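HP0420 homologue (Helicobacter felis, PDB 3LW3) is of unknown function but adopts a hotdog fold, a scaffold found in many acyl-CoA thioesterases and dehydratases, so a related role is possible. Local coordinates at residues B[59-62]-B[63-67]; B[103-107]-B[108-112]. All coordinates share one frame; numbering follows the deposited sequence.

Interaction 1: B[59-62]-B[63-67]; sequences FIVG and AASFA
Ser65 bonds twice to the carbonyl oxygen of Val61, one turn back in helix 57-72, the central helix that the antiparallel sheet of this hotdog fold wraps around. The shorter bond is the ordinary helical one, from Ser65 N to Val61 O at 2.8 Å. The second comes from the hydroxyl, with Ser65 OG 2.9 Å from Val61 O, and it reaches the oxygen from well above the carbonyl plane. Ser65 can do this because its OG lies beside its own backbone N, anti to the carbonyl carbon (chi1 -67°), which swings the hydroxyl back along the helix. Serine suits a buried helical site for this reason: its polar end is satisfied by the backbone of its own helix. The same i to i+4 bonding continues on either side in sequence, from Ala63 N to Phe59 O, from Ala64 N to Ile60 O and, at 3.1 Å, from Phe66 N to Gly62 O.

Around these bonds the packing depends on small residues. Ala63 and Ala64 end in single methyls, so large sheet residues can come close: Phe98 lies against both alanines, while Phe124 and Phe128 also touch Ala64. Ile60 and Val61 point away from the following turn and give the helix hydrophobic flanks, Ile60 meeting Phe124 and Val61 meeting Met82 of its own chain as well as Met82 of the second subunit. Phe66 carries its ring away from the preceding turn to Leu22 and Cys27, and also packs on His56 of the second subunit. Beside the carbonyl that accepts both Ser65 bonds, Val61 CG1 rests 3.9 Å from Ser65 OG.

Interaction 2: B[103-107]-B[108-112]; sequences THTSS and KKSTI
Thr111 is matched by two residues of the other strand, Thr103 and His104, as in a classic beta bulge, within the beta hairpin formed by strands 96-105 and 109-118. Thr111 O receives Thr103 N at 2.8 Å and, more weakly, His104 N at 3.3 Å; in return Thr111 N bonds to His104 O at 2.9 Å. On this side the imidazole lies alongside Thr111, with the threonine CB at the ring edge, 3.7 Å from His104 ND1. A hydrogen bond between Thr103 OG1 and His104 ND1, 3.0 Å long, helps fix the ring's rotation. Branched Thr111 suits the extended strand and uses both arms: its CG2 methyl lies 3.5 Å from Thr103 OG1, while its OG1 bonds to Glu129 on the next strand.

The opposite face has its own tight spot, where Thr105 and Ser110 form a non-hydrogen-bonded pair whose hydroxyls supply the link the backbones lack. Thr105 OG1, roughly anti to its backbone N (chi1 -158°), meets Ser110 OG, which stands beside its own N. Ser110 is buried against Leu72 of the helix, and Ile112 packs on Ala68 and Ala71.

Toward the turn the contact opens to solvent. Ser106 N makes a weak, bent bond to Lys109 O, and Lys108 and Lys109 suit the exposed end with their long charged chains. One water bridges Ser106 OG and Lys109 O; another joins Ser106 O to Ser110 OG, itself 2.6 Å from Thr105 OG1.

Interaction 1 precedes interaction 2 along the chain, and they sample the two elements of the hotdog fold, the helix and the sheet: residues 59-67 lie in the central helix, residues 103-112 at the far end of a hairpin in the sheet around it. Their centres are 18 Å apart and their nearest atoms about 5 Å, without touching. The connection runs through the rest of helix 57-72, whose last turns meet Ser110 and Ile112, and through strand 96-105, where Ala100 touches both Ala67 and Ile112. Interaction 1 is buried and borders the second subunit, whereas interaction 2 is largely exposed and touches no other chain of the assembly.

Interaction 1: B[59-62]-B[63-67]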
loop_
_atom_site.group_PDB
_atom_site.type_symbol
_atom_site.label_atom_id
_atom_site.label_comp_id
_atom_site.label_asym_id
_atom_site.label_seq_id
_atom_site.Cartn_x
_atom_site.Cartn_y
_atom_site.Cartn_z
ATOM N N PHE B 59 3.318 4.004 -1.630
ATOM C CA PHE B 59 3.401 3.799 -3.073
ATOM C C PHE B 59 4.062 2.455 -3.493
ATOM O O PHE B 59 3.614 1.801 -4.451
ATOM C CB PHE B 59 3.980 5.042 -3.746
ATOM C CG PHE B 59 3.058 6.232 -3.599
ATOM C CD1 PHE B 59 1.874 6.307 -4.368
ATOM C CD2 PHE B 59 3.340 7.249 -2.702
ATOM C CE1 PHE B 59 0.995 7.374 -4.233
ATOM C CE2 PHE B 59 2.435 8.313 -2.557
ATOM C CZ PHE B 59 1.278 8.368 -3.301
ATOM N N ILE B 60 5.092 2.027 -2.763
ATOM C CA ILE B 60 5.725 0.730 -3.060
ATOM C C ILE B 60 4.708 -0.420 -2.828
ATOM O O ILE B 60 4.391 -1.244 -3.720
ATOM C CB ILE B 60 6.964 0.511 -2.214
ATOM C CG1 ILE B 60 8.034 1.580 -2.504
ATOM C CG2 ILE B 60 7.476 -0.942 -2.363
ATOM C CD1 ILE B 60 8.294 1.812 -3.968
ATOM N N VAL B 61 4.122 -0.437 -1.638
ATOM C CA VAL B 61 3.134 -1.456 -1.300
ATOM C C VAL B 61 1.856 -1.268 -2.169
ATOM O O VAL B 61 1.240 -2.238 -2.547
ATOM C CB VAL B 61 2.864 -1.441 0.182
ATOM C CG1 VAL B 61 1.775 -2.457 0.526
ATOM C CG2 VAL B 61 4.204 -1.686 0.940
ATOM N N GLY B 62 1.474 -0.033 -2.463
ATOM C CA GLY B 62 0.282 0.267 -3.272
ATOM C C GLY B 62 0.429 -0.371 -4.655
ATOM O O GLY B 62 -0.483 -1.024 -5.132
ATOM N N ALA B 63 1.616 -0.234 -5.271
ATOM C CA ALA B 63 1.863 -0.857 -6.583
ATOM C C ALA B 63 1.763 -2.407 -6.480
ATOM O O ALA B 63 1.115 -3.062 -7.316
ATOM C CB ALA B 63 3.223 -0.438 -7.102
ATOM N N ALA B 64 2.382 -2.972 -5.433
ATOM C CA ALA B 64 2.382 -4.424 -5.210
ATOM C C ALA B 64 0.942 -4.906 -5.030
ATOM O O ALA B 64 0.518 -5.932 -5.595
ATOM C CB ALA B 64 3.201 -4.756 -4.001
ATOM N N SER B 65 0.170 -4.140 -4.273
ATOM C CA SER B 65 -1.251 -4.434 -3.990
ATOM C C SER B 65 -2.097 -4.528 -5.274
ATOM O O SER B 65 -2.866 -5.471 -5.476
ATOM C CB SER B 65 -1.852 -3.370 -3.033
ATOM O OG SER B 65 -1.269 -3.429 -1.740
ATOM N N PHE B 66 -1.933 -3.539 -6.141
ATOM C CA PHE B 66 -2.585 -3.521 -7.419
ATOM C C PHE B 66 -2.185 -4.737 -8.233
ATOM O O PHE B 66 -3.073 -5.425 -8.754
ATOM C CB PHE B 66 -2.261 -2.220 -8.129
ATOM C CG PHE B 66 -2.891 -2.071 -9.481
ATOM C CD1 PHE B 66 -4.222 -2.423 -9.721
ATOM C CD2 PHE B 66 -2.169 -1.477 -10.504
ATOM C CE1 PHE B 66 -4.791 -2.249 -10.986
ATOM C CE2 PHE B 66 -2.714 -1.269 -11.749
ATOM C CZ PHE B 66 -4.033 -1.689 -12.017
ATOM N N ALA B 67 -0.883 -5.034 -8.354
ATOM C CA ALA B 67 -0.446 -6.283 -9.066
ATOM C C ALA B 67 -1.186 -7.532 -8.508
ATOM O O ALA B 67 -1.721 -8.363 -9.272
ATOM C CB ALA B 67 1.058 -6.545 -8.949
#

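Interaction 2: B[103-107]-B[108-112]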
loop_
_atom_site.group_PDB
_atom_site.type_symbol
_atom_site.label_atom_id
_atom_site.label_comp_id
_atom_site.label_asym_id
_atom_site.label_seq_id
_atom_site.Cartn_x
_atom_site.Cartn_y
_atom_site.Cartn_z
ATOM N N THR B 103 -0.553 -18.119 -5.382
ATOM C CA THR B 103 0.062 -19.312 -4.777
ATOM C C THR B 103 -0.959 -20.323 -4.173
ATOM O O THR B 103 -0.696 -21.532 -4.132
ATOM C CB THR B 103 1.181 -18.938 -3.763
ATOM O OG1 THR B 103 0.603 -18.147 -2.719
ATOM C CG2 THR B 103 2.316 -18.155 -4.508
ATOM N N HIS B 104 -2.120 -19.827 -3.746
ATOM C CA HIS B 104 -3.180 -20.647 -3.162
ATOM C C HIS B 104 -4.499 -20.004 -3.489
ATOM O O HIS B 104 -4.586 -18.782 -3.516
ATOM C CB HIS B 104 -3.039 -20.687 -1.651
ATOM C CG HIS B 104 -1.702 -21.154 -1.189
ATOM N ND1 HIS B 104 -0.622 -20.301 -1.058
ATOM C CD2 HIS B 104 -1.244 -22.393 -0.873
ATOM C CE1 HIS B 104 0.427 -20.986 -0.635
ATOM N NE2 HIS B 104 0.076 -22.257 -0.516
ATOM N N THR B 105 -5.526 -20.804 -3.787
ATOM C CA THR B 105 -6.835 -20.246 -4.118
ATOM C C THR B 105 -7.991 -21.172 -3.711
ATOM O O THR B 105 -7.837 -22.392 -3.679
ATOM C CB THR B 105 -6.980 -19.869 -5.650
ATOM O OG1 THR B 105 -8.011 -18.901 -5.850
ATOM C CG2 THR B 105 -7.299 -21.130 -6.486
ATOM N N SER B 106 -9.118 -20.537 -3.420
ATOM C CA SER B 106 -10.388 -21.136 -2.981
ATOM C C SER B 106 -11.465 -20.225 -3.489
ATOM O O SER B 106 -11.181 -19.121 -3.967
ATOM C CB SER B 106 -10.516 -21.057 -1.472
ATOM O OG SER B 106 -9.548 -21.881 -0.881
ATOM N N SER B 107 -12.722 -20.643 -3.347
ATOM C CA SER B 107 -13.810 -19.801 -3.840
ATOM C C SER B 107 -13.921 -18.553 -2.984
ATOM O O SER B 107 -14.501 -17.570 -3.425
ATOM C CB SER B 107 -15.160 -20.537 -3.828
ATOM O OG SER B 107 -15.564 -20.842 -2.494
ATOM N N LYS B 108 -13.361 -18.593 -1.779
ATOM C CA LYS B 108 -13.542 -17.497 -0.823
ATOM C C LYS B 108 -12.291 -16.635 -0.590
ATOM O O LYS B 108 -12.394 -15.502 -0.122
ATOM C CB LYS B 108 -14.013 -18.045 0.531
ATOM C CG LYS B 108 -15.518 -18.351 0.592
ATOM C CD LYS B 108 -15.805 -19.587 1.472
ATOM C CE LYS B 108 -15.631 -19.327 2.990
ATOM N NZ LYS B 108 -15.346 -20.583 3.807
ATOM N N LYS B 109 -11.116 -17.203 -0.859
ATOM C CA LYS B 109 -9.874 -16.477 -0.622
ATOM C C LYS B 109 -8.708 -16.998 -1.451
ATOM O O LYS B 109 -8.654 -18.169 -1.843
ATOM C CB LYS B 109 -9.511 -16.429 0.855
ATOM C CG LYS B 109 -9.109 -17.742 1.441
ATOM C CD LYS B 109 -8.874 -17.671 2.970
ATOM C CE LYS B 109 -8.297 -19.006 3.484
ATOM N NZ LYS B 109 -9.016 -19.534 4.702
ATOM N N SER B 110 -7.787 -16.096 -1.740
ATOM C CA SER B 110 -6.504 -16.466 -2.350
ATOM C C SER B 110 -5.296 -15.842 -1.666
ATOM O O SER B 110 -5.427 -14.810 -0.978
ATOM C CB SER B 110 -6.493 -16.067 -3.826
ATOM O OG SER B 110 -7.561 -16.683 -4.525
ATOM N N THR B 111 -4.132 -16.468 -1.861
ATOM C CA THR B 111 -2.841 -15.914 -1.493
ATOM C C THR B 111 -2.092 -15.656 -2.800
ATOM O O THR B 111 -2.073 -16.507 -3.707
ATOM C CB THR B 111 -2.009 -16.883 -0.645
ATOM O OG1 THR B 111 -2.777 -17.336 0.490
ATOM C CG2 THR B 111 -0.720 -16.222 -0.174
ATOM N N ILE B 112 -1.465 -14.478 -2.877
ATOM C CA ILE B 112 -0.763 -14.030 -4.086
ATOM C C ILE B 112 0.615 -13.560 -3.634
ATOM O O ILE B 112 0.740 -12.779 -2.668
ATOM C CB ILE B 112 -1.511 -12.873 -4.833
ATOM C CG1 ILE B 112 -2.862 -13.319 -5.424
ATOM C CG2 ILE B 112 -0.692 -12.353 -6.032
ATOM C CD1 ILE B 112 -3.845 -13.805 -4.555
HETATM O O HOH W 1 -10.485 -16.501 -4.268
HETATM O O HOH W 2 -6.917 -20.109 -0.617
#